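Local coordinates for Rho guanine nucleotide exchange factor 12 (Homo sapiens, PDB 1TXD), which acts as a guanine nucleotide exchange factor for the small GTPase RhoA, through the tandem DH and PH domains held in this fragment, at residues K19-L32 / L180-E193. The protein carries 1 engineered substitution. Residues are numbered along the deposited sequence; the frame is centred on the assembly and turned at random.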
loop_
_atom_site.group_PDB
_atom_site.type_symbol
_atom_site.label_atom_id
_atom_site.label_comp_id
_atom_site.label_asym_id
_atom_site.label_seq_id
_atom_site.Cartn_x
_atom_site.Cartn_y
_atom_site.Cartn_z
ATOM N N LYS A 19 -41.856 9.113 4.861
ATOM C CA LYS A 19 -41.384 10.379 4.294
ATOM C C LYS A 19 -40.437 10.089 3.119
ATOM O O LYS A 19 -39.717 9.075 3.140
ATOM C CB LYS A 19 -40.619 11.188 5.361
ATOM C CG LYS A 19 -41.293 12.428 5.885
ATOM C CD LYS A 19 -40.391 13.131 6.937
ATOM C CE LYS A 19 -40.309 14.655 6.678
ATOM N NZ LYS A 19 -39.834 15.451 7.870
ATOM N N PRO A 20 -40.423 10.965 2.114
ATOM C CA PRO A 20 -39.432 10.873 1.025
ATOM C C PRO A 20 -37.981 10.776 1.531
ATOM O O PRO A 20 -37.245 9.867 1.164
ATOM C CB PRO A 20 -39.663 12.164 0.212
ATOM C CG PRO A 20 -41.028 12.622 0.551
ATOM C CD PRO A 20 -41.362 12.092 1.931
ATOM N N CYS A 21 -37.588 11.672 2.426
ATOM C CA CYS A 21 -36.247 11.621 2.992
ATOM C C CYS A 21 -35.982 10.301 3.699
ATOM O O CYS A 21 -34.856 9.817 3.728
ATOM C CB CYS A 21 -36.009 12.797 3.946
ATOM S SG CYS A 21 -36.850 12.699 5.567
ATOM N N GLU A 22 -37.015 9.708 4.267
ATOM C CA GLU A 22 -36.874 8.419 4.941
ATOM C C GLU A 22 -36.706 7.278 3.938
ATOM O O GLU A 22 -36.032 6.284 4.206
ATOM C CB GLU A 22 -38.069 8.190 5.889
ATOM C CG GLU A 22 -38.064 6.853 6.605
ATOM C CD GLU A 22 -36.788 6.601 7.418
ATOM O OE1 GLU A 22 -36.098 7.576 7.811
ATOM O OE2 GLU A 22 -36.483 5.423 7.653
ATOM N N ILE A 23 -37.276 7.422 2.754
ATOM C CA ILE A 23 -37.032 6.450 1.693
ATOM C C ILE A 23 -35.565 6.513 1.223
ATOM O O ILE A 23 -34.965 5.474 0.977
ATOM C CB ILE A 23 -38.039 6.623 0.545
ATOM C CG1 ILE A 23 -39.268 5.755 0.834
ATOM C CG2 ILE A 23 -37.479 6.214 -0.768
ATOM C CD1 ILE A 23 -40.443 6.138 0.086
ATOM N N LYS A 24 -35.001 7.721 1.133
ATOM C CA LYS A 24 -33.615 7.903 0.702
ATOM C C LYS A 24 -32.668 7.309 1.731
ATOM O O LYS A 24 -31.710 6.637 1.357
ATOM C CB LYS A 24 -33.280 9.380 0.492
ATOM C CG LYS A 24 -33.622 9.893 -0.888
ATOM C CD LYS A 24 -34.302 11.254 -0.846
ATOM C CE LYS A 24 -35.110 11.536 -2.113
ATOM N NZ LYS A 24 -36.247 12.433 -1.819
ATOM N N ARG A 25 -32.941 7.556 3.015
ATOM C CA ARG A 25 -32.187 6.954 4.116
ATOM C C ARG A 25 -32.142 5.442 3.942
ATOM O O ARG A 25 -31.074 4.833 4.125
ATOM C CB ARG A 25 -32.758 7.323 5.516
ATOM C CG ARG A 25 -31.767 7.085 6.717
ATOM C CD ARG A 25 -32.331 7.402 8.104
ATOM N NE ARG A 25 -33.274 6.364 8.481
ATOM C CZ ARG A 25 -33.057 5.365 9.323
ATOM N NH1 ARG A 25 -31.909 5.235 9.991
ATOM N NH2 ARG A 25 -34.042 4.492 9.517
ATOM N N GLN A 26 -33.264 4.831 3.561
ATOM C CA GLN A 26 -33.307 3.380 3.524
ATOM C C GLN A 26 -32.467 2.904 2.375
ATOM O O GLN A 26 -31.798 1.885 2.479
ATOM C CB GLN A 26 -34.707 2.832 3.343
ATOM C CG GLN A 26 -35.647 3.121 4.519
ATOM C CD GLN A 26 -35.259 2.359 5.750
ATOM O OE1 GLN A 26 -34.984 1.172 5.664
ATOM N NE2 GLN A 26 -35.187 3.045 6.882
ATOM N N GLU A 27 -32.541 3.638 1.279
ATOM C CA GLU A 27 -31.839 3.274 0.074
ATOM C C GLU A 27 -30.329 3.290 0.306
ATOM O O GLU A 27 -29.648 2.405 -0.153
ATOM C CB GLU A 27 -32.217 4.202 -1.085
ATOM C CG GLU A 27 -33.467 3.769 -1.877
ATOM C CD GLU A 27 -34.028 4.894 -2.754
ATOM O OE1 GLU A 27 -35.208 4.837 -3.196
ATOM O OE2 GLU A 27 -33.270 5.853 -3.014
ATOM N N VAL A 28 -29.825 4.299 1.004
ATOM C CA VAL A 28 -28.412 4.407 1.284
ATOM C C VAL A 28 -27.931 3.447 2.387
ATOM O O VAL A 28 -26.787 3.000 2.331
ATOM C CB VAL A 28 -27.958 5.850 1.574
ATOM C CG1 VAL A 28 -28.204 6.736 0.376
ATOM C CG2 VAL A 28 -28.612 6.409 2.817
ATOM N N ILE A 29 -28.771 3.099 3.363
ATOM C CA ILE A 29 -28.399 2.039 4.285
ATOM C C ILE A 29 -28.303 0.731 3.502
ATOM O O ILE A 29 -27.473 -0.133 3.786
ATOM C CB ILE A 29 -29.410 1.866 5.439
ATOM C CG1 ILE A 29 -29.271 2.993 6.444
ATOM C CG2 ILE A 29 -29.158 0.558 6.184
ATOM C CD1 ILE A 29 -30.432 3.074 7.419
ATOM N N ASN A 30 -29.176 0.574 2.529
ATOM C CA ASN A 30 -29.205 -0.649 1.756
ATOM C C ASN A 30 -28.041 -0.789 0.791
ATOM O O ASN A 30 -27.662 -1.908 0.460
ATOM C CB ASN A 30 -30.509 -0.767 0.995
ATOM C CG ASN A 30 -31.505 -1.520 1.760
ATOM O OD1 ASN A 30 -31.567 -2.743 1.666
ATOM N ND2 ASN A 30 -32.310 -0.802 2.567
ATOM N N GLU A 31 -27.512 0.355 0.349
ATOM C CA GLU A 31 -26.324 0.404 -0.450
ATOM C C GLU A 31 -25.118 -0.113 0.359
ATOM O O GLU A 31 -24.289 -0.812 -0.189
ATOM C CB GLU A 31 -26.087 1.847 -0.945
ATOM C CG GLU A 31 -24.925 2.077 -1.912
ATOM C CD GLU A 31 -25.072 1.365 -3.251
ATOM O OE1 GLU A 31 -25.918 0.426 -3.352
ATOM O OE2 GLU A 31 -24.316 1.723 -4.206
ATOM N N LEU A 32 -25.034 0.253 1.636
ATOM C CA LEU A 32 -23.966 -0.159 2.488
ATOM C C LEU A 32 -24.067 -1.661 2.676
ATOM O O LEU A 32 -23.076 -2.373 2.440
ATOM C CB LEU A 32 -24.007 0.550 3.838
ATOM C CG LEU A 32 -23.197 -0.125 4.956
ATOM C CD1 LEU A 32 -21.675 -0.116 4.696
ATOM C CD2 LEU A 32 -23.513 0.534 6.234
ATOM N N LEU A 180 -20.163 6.025 1.960
ATOM C CA LEU A 180 -21.384 5.316 2.321
ATOM C C LEU A 180 -22.001 5.815 3.628
ATOM O O LEU A 180 -23.209 6.023 3.694
ATOM C CB LEU A 180 -21.115 3.834 2.421
ATOM C CG LEU A 180 -20.771 3.146 1.102
ATOM C CD1 LEU A 180 -20.047 1.829 1.337
ATOM C CD2 LEU A 180 -22.013 2.925 0.236
ATOM N N LEU A 181 -21.166 6.034 4.645
ATOM C CA LEU A 181 -21.631 6.504 5.943
ATOM C C LEU A 181 -22.007 7.992 5.895
ATOM O O LEU A 181 -22.983 8.388 6.502
ATOM C CB LEU A 181 -20.614 6.189 7.070
ATOM C CG LEU A 181 -20.794 4.783 7.687
ATOM C CD1 LEU A 181 -20.430 3.753 6.702
ATOM C CD2 LEU A 181 -19.956 4.527 8.924
ATOM N N ASP A 182 -21.253 8.810 5.172
ATOM C CA ASP A 182 -21.629 10.201 4.977
ATOM C C ASP A 182 -23.033 10.323 4.365
ATOM O O ASP A 182 -23.784 11.242 4.684
ATOM C CB ASP A 182 -20.679 10.899 4.023
ATOM C CG ASP A 182 -19.374 11.303 4.651
ATOM O OD1 ASP A 182 -19.200 11.238 5.880
ATOM O OD2 ASP A 182 -18.454 11.739 3.926
ATOM N N ASN A 183 -23.386 9.390 3.485
ATOM C CA ASN A 183 -24.667 9.464 2.784
ATOM C C ASN A 183 -25.797 9.040 3.692
ATOM O O ASN A 183 -26.893 9.597 3.634
ATOM C CB ASN A 183 -24.661 8.612 1.522
ATOM C CG ASN A 183 -24.307 9.406 0.299
ATOM O OD1 ASN A 183 -24.341 10.647 0.308
ATOM N ND2 ASN A 183 -23.977 8.709 -0.773
ATOM N N ILE A 184 -25.530 8.066 4.546
ATOM C CA ILE A 184 -26.504 7.702 5.554
ATOM C C ILE A 184 -26.721 8.938 6.437
ATOM O O ILE A 184 -27.850 9.320 6.669
ATOM C CB ILE A 184 -26.062 6.461 6.349
ATOM C CG1 ILE A 184 -25.945 5.244 5.415
ATOM C CG2 ILE A 184 -27.071 6.166 7.431
ATOM C CD1 ILE A 184 -25.207 4.063 5.997
ATOM N N ALA A 185 -25.647 9.605 6.851
ATOM C CA ALA A 185 -25.763 10.777 7.718
ATOM C C ALA A 185 -26.599 11.879 7.065
ATOM O O ALA A 185 -27.418 12.528 7.709
ATOM C CB ALA A 185 -24.399 11.330 8.048
ATOM N N LYS A 186 -26.369 12.063 5.778
ATOM C CA LYS A 186 -27.053 13.063 4.989
ATOM C C LYS A 186 -28.576 12.956 5.099
ATOM O O LYS A 186 -29.262 13.975 5.157
ATOM C CB LYS A 186 -26.620 12.920 3.526
ATOM C CG LYS A 186 -27.038 14.043 2.625
ATOM C CD LYS A 186 -26.696 13.751 1.169
ATOM C CE LYS A 186 -27.408 14.772 0.246
ATOM N NZ LYS A 186 -26.696 14.929 -1.033
ATOM N N TYR A 187 -29.108 11.734 5.078
ATOM C CA TYR A 187 -30.554 11.521 5.142
ATOM C C TYR A 187 -30.995 11.046 6.528
ATOM O O TYR A 187 -31.926 10.265 6.680
ATOM C CB TYR A 187 -30.984 10.523 4.064
ATOM C CG TYR A 187 -30.634 10.974 2.666
ATOM C CD1 TYR A 187 -31.256 12.079 2.094
ATOM C CD2 TYR A 187 -29.659 10.311 1.927
ATOM C CE1 TYR A 187 -30.929 12.501 0.803
ATOM C CE2 TYR A 187 -29.334 10.715 0.660
ATOM C CZ TYR A 187 -29.972 11.812 0.099
ATOM O OH TYR A 187 -29.626 12.203 -1.165
ATOM N N THR A 188 -30.294 11.508 7.544
ATOM C CA THR A 188 -30.655 11.194 8.907
ATOM C C THR A 188 -31.080 12.519 9.522
ATOM O O THR A 188 -30.299 13.470 9.585
ATOM C CB THR A 188 -29.474 10.563 9.664
ATOM O OG1 THR A 188 -29.207 9.236 9.163
ATOM C CG2 THR A 188 -29.833 10.364 11.120
ATOM N N GLU A 189 -32.332 12.587 9.940
ATOM C CA GLU A 189 -32.911 13.858 10.358
ATOM C C GLU A 189 -32.556 14.192 11.793
ATOM O O GLU A 189 -32.098 15.294 12.086
ATOM C CB GLU A 189 -34.427 13.829 10.188
ATOM C CG GLU A 189 -34.867 13.485 8.787
ATOM C CD GLU A 189 -35.682 14.596 8.176
ATOM O OE1 GLU A 189 -36.830 14.818 8.641
ATOM O OE2 GLU A 189 -35.165 15.243 7.233
ATOM N N TRP A 190 -32.707 13.211 12.671
ATOM C CA TRP A 190 -32.774 13.474 14.092
ATOM C C TRP A 190 -31.387 13.407 14.732
ATOM O O TRP A 190 -30.655 12.433 14.554
ATOM C CB TRP A 190 -33.812 12.574 14.782
ATOM C CG TRP A 190 -33.647 11.132 14.572
ATOM C CD1 TRP A 190 -33.268 10.229 15.511
ATOM C CD2 TRP A 190 -33.874 10.382 13.352
ATOM N NE1 TRP A 190 -33.213 8.970 14.955
ATOM C CE2 TRP A 190 -33.580 9.033 13.633
ATOM C CE3 TRP A 190 -34.274 10.719 12.046
ATOM C CZ2 TRP A 190 -33.669 8.014 12.656
ATOM C CZ3 TRP A 190 -34.370 9.713 11.078
ATOM C CH2 TRP A 190 -34.077 8.379 11.394
ATOM N N PRO A 191 -31.032 14.452 15.480
ATOM C CA PRO A 191 -29.625 14.818 15.708
ATOM C C PRO A 191 -28.768 13.782 16.433
ATOM O O PRO A 191 -27.585 13.701 16.132
ATOM C CB PRO A 191 -29.728 16.090 16.568
ATOM C CG PRO A 191 -31.097 16.566 16.375
ATOM C CD PRO A 191 -31.945 15.347 16.216
ATOM N N THR A 192 -29.343 13.043 17.378
ATOM C CA THR A 192 -28.580 12.095 18.197
ATOM C C THR A 192 -28.155 10.905 17.338
ATOM O O THR A 192 -27.045 10.369 17.486
ATOM C CB THR A 192 -29.435 11.668 19.435
ATOM O OG1 THR A 192 -29.716 12.816 20.245
ATOM C CG2 THR A 192 -28.666 10.767 20.381
ATOM N N GLU A 193 -29.035 10.520 16.417
ATOM C CA GLU A 193 -28.763 9.432 15.492
ATOM C C GLU A 193 -27.747 9.864 14.446
ATOM O O GLU A 193 -26.796 9.113 14.165
ATOM C CB GLU A 193 -30.046 8.942 14.829
ATOM C CG GLU A 193 -29.856 8.060 13.608
ATOM C CD GLU A 193 -29.422 6.651 13.945
ATOM O OE1 GLU A 193 -29.386 5.834 13.007
ATOM O OE2 GLU A 193 -29.134 6.361 15.133
HETATM O O HOH W 1 -29.554 6.885 10.148
HETATM O O HOH W 2 -24.500 4.578 1.788
#
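Tyr187 lays its ring flat against helix 20-32, where Lys24 CB sits over the ring centre in a CH-pi contact, 3.7 Å from the centroid, while Val28 CG2 meets the ring edge. With CG beside its own backbone N (chi1 -59°), Tyr187 closes one end of a hollow that Val28 fills: CG2 drops onto Ile184 CA at 3.7 Å. Ile184 answers as the reverse bump, its CG1, CG2 and CD1 branches wedged among Val28, Ile29 and Leu32. Farther along, a water joins Val28 O to Leu180 O. Beside Tyr187, Arg25 runs its CB, CG and CD past Tyr187 O, and its guanidinium lies between Ile29 CD1 on one face and the Trp190 CH2 edge on the other. Arg25 grips the Glu22 carboxylate side-on, NE to OE1 and NH2 to OE2; NH2 also bonds Asp99 O, and a water links NH1 to Thr188 OG1 and Glu193 OE1, which also accepts from Ile101 N. Cutting Arg25 back to an alanine is likely to leave Glu22 without its charged mate and open a gap at the Trp190 CH2 edge. Lys19 NZ reaches Glu189 OE1 at 3.2 Å, a peripheral salt bridge. Helices 20-32 and 180-186 run antiparallel, at 164° and 8.7 Å between axes, packing that belongs to the DH domain's elongated helical bundle.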